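Local coordinates for AimR transcriptional regulator (Bacillus phage phi3T, PDB 5ZVV), which activates transcription of the phage aimX locus as a homodimer and is switched off by the arbitrium peptide, so deciding between lysis and lysogeny, at residues A[346-351]-A[362-367]. Numbering follows the deposited sequence.
Sequences KSIRYF and LPLLQL
I348 has CG1 anti to its carbonyl carbon (chi1 -69°) and CD1 extended beyond it, which sends the ethyl arm across to helix 361-369 although its CB does not point at that helix. S347 turns OG anti to the backbone N (chi1 166°), which lays OG against the ring of P363. That ring is the hub: its CG sits 3.4 Å from S347 OG and 3.6 Å from I348 CG1, while its CD lies 4.0 Å from F351 CE2, the proline and phenyl rings meeting obliquely. The serine–proline touch is van der Waals only; the buried hydroxyl is satisfied by a hydrogen bond with G328 O on helix 324-338. At its tip, I348 CD1 touches two leucine methyls, L364 CD2 and L367 CD1, each at 3.6 Å. L364 crosses the isoleucine at about a right angle, whereas L367 meets it tip to tip. No hydrogen bond links the segments; the join is mainly apolar, and all six touching residues are buried. I380 and L377 of helix 374-380 extend this apolar cluster. L379 of the second subunit also rests on I348, placing the contact next to the dimer interface. The local axes approach to 9.5 Å and run roughly antiparallel, at 149°, with I348 and P363 closest in the backbone. Two successive helices, 341-353 and 361-369, joined by a short connection, thus form an antiparallel helical hairpin near the C-terminal end of the chain, consistent with the all-helical TPR-clan fold of the AimR family.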
# COMPACT_ATOMS: atom_id res chain seq x y z
N LYS A 346 11.74 21.62 -3.92
CA LYS A 346 10.45 21.32 -3.32
C LYS A 346 9.53 20.60 -4.31
O LYS A 346 8.82 19.67 -3.94
CB LYS A 346 9.79 22.60 -2.80
CG LYS A 346 10.54 23.25 -1.64
CD LYS A 346 9.66 24.22 -0.86
CE LYS A 346 9.81 25.65 -1.35
NZ LYS A 346 11.16 26.19 -1.05
N SER A 347 9.55 21.03 -5.57
CA SER A 347 8.82 20.32 -6.62
C SER A 347 9.23 18.86 -6.66
O SER A 347 8.38 17.96 -6.73
CB SER A 347 9.05 20.99 -7.97
OG SER A 347 8.63 20.16 -9.04
N ILE A 348 10.54 18.59 -6.62
CA ILE A 348 11.03 17.22 -6.61
C ILE A 348 10.50 16.47 -5.40
O ILE A 348 10.05 15.32 -5.51
CB ILE A 348 12.57 17.20 -6.66
CG1 ILE A 348 13.07 17.68 -8.02
CG2 ILE A 348 13.10 15.80 -6.36
CD1 ILE A 348 14.56 17.89 -8.07
N ARG A 349 10.52 17.10 -4.22
CA ARG A 349 10.08 16.42 -3.01
C ARG A 349 8.59 16.07 -3.09
O ARG A 349 8.17 15.02 -2.60
CB ARG A 349 10.36 17.28 -1.78
CG ARG A 349 11.84 17.40 -1.46
CD ARG A 349 12.10 18.28 -0.24
NE ARG A 349 13.53 18.42 0.02
CZ ARG A 349 14.24 17.58 0.76
NH1 ARG A 349 13.65 16.53 1.33
NH2 ARG A 349 15.54 17.79 0.94
N TYR A 350 7.79 16.93 -3.72
CA TYR A 350 6.37 16.63 -3.81
C TYR A 350 6.07 15.58 -4.88
O TYR A 350 5.18 14.74 -4.70
CB TYR A 350 5.57 17.91 -4.06
CG TYR A 350 5.34 18.69 -2.79
CD1 TYR A 350 4.47 18.22 -1.81
CD2 TYR A 350 5.99 19.89 -2.55
CE1 TYR A 350 4.26 18.92 -0.64
CE2 TYR A 350 5.79 20.61 -1.39
CZ TYR A 350 4.91 20.11 -0.43
OH TYR A 350 4.70 20.82 0.73
N PHE A 351 6.81 15.60 -5.99
CA PHE A 351 6.68 14.51 -6.96
C PHE A 351 7.11 13.18 -6.36
O PHE A 351 6.55 12.13 -6.71
CB PHE A 351 7.50 14.82 -8.22
CG PHE A 351 6.80 15.73 -9.18
CD1 PHE A 351 5.50 15.47 -9.58
CD2 PHE A 351 7.44 16.85 -9.69
CE1 PHE A 351 4.85 16.30 -10.47
CE2 PHE A 351 6.80 17.69 -10.58
CZ PHE A 351 5.50 17.41 -10.97
N LEU A 362 10.34 17.22 -14.89
CA LEU A 362 10.14 18.65 -15.13
C LEU A 362 11.16 19.50 -14.38
O LEU A 362 11.92 20.24 -15.03
CB LEU A 362 8.70 19.04 -14.79
CG LEU A 362 7.59 18.66 -15.76
CD1 LEU A 362 6.25 19.08 -15.19
CD2 LEU A 362 7.83 19.33 -17.09
N PRO A 363 11.25 19.44 -13.04
CA PRO A 363 12.30 20.22 -12.38
C PRO A 363 13.69 19.70 -12.68
O PRO A 363 14.62 20.50 -12.85
CB PRO A 363 11.94 20.10 -10.89
CG PRO A 363 11.19 18.84 -10.80
CD PRO A 363 10.41 18.72 -12.06
N LEU A 364 13.86 18.38 -12.75
CA LEU A 364 15.17 17.80 -13.04
C LEU A 364 15.74 18.36 -14.35
O LEU A 364 16.87 18.86 -14.38
CB LEU A 364 15.08 16.28 -13.10
CG LEU A 364 14.80 15.60 -11.76
CD1 LEU A 364 14.60 14.10 -11.94
CD2 LEU A 364 15.92 15.88 -10.78
N LEU A 365 14.96 18.29 -15.43
CA LEU A 365 15.38 18.90 -16.69
C LEU A 365 15.76 20.36 -16.49
O LEU A 365 16.79 20.82 -17.00
CB LEU A 365 14.27 18.79 -17.74
CG LEU A 365 14.00 17.42 -18.38
CD1 LEU A 365 12.72 17.47 -19.20
CD2 LEU A 365 15.17 16.98 -19.23
N GLN A 366 14.96 21.09 -15.72
CA GLN A 366 15.28 22.49 -15.46
C GLN A 366 16.57 22.61 -14.65
O GLN A 366 17.38 23.50 -14.90
CB GLN A 366 14.12 23.18 -14.75
CG GLN A 366 14.19 24.69 -14.80
CD GLN A 366 14.18 25.23 -16.22
OE1 GLN A 366 13.59 24.64 -17.12
NE2 GLN A 366 14.84 26.37 -16.42
N LEU A 367 16.77 21.71 -13.69
CA LEU A 367 18.05 21.67 -12.99
C LEU A 367 19.18 21.31 -13.94
O LEU A 367 20.31 21.77 -13.76
CB LEU A 367 17.99 20.67 -11.83
CG LEU A 367 17.14 21.07 -10.62
CD1 LEU A 367 17.13 19.96 -9.58
CD2 LEU A 367 17.64 22.37 -10.01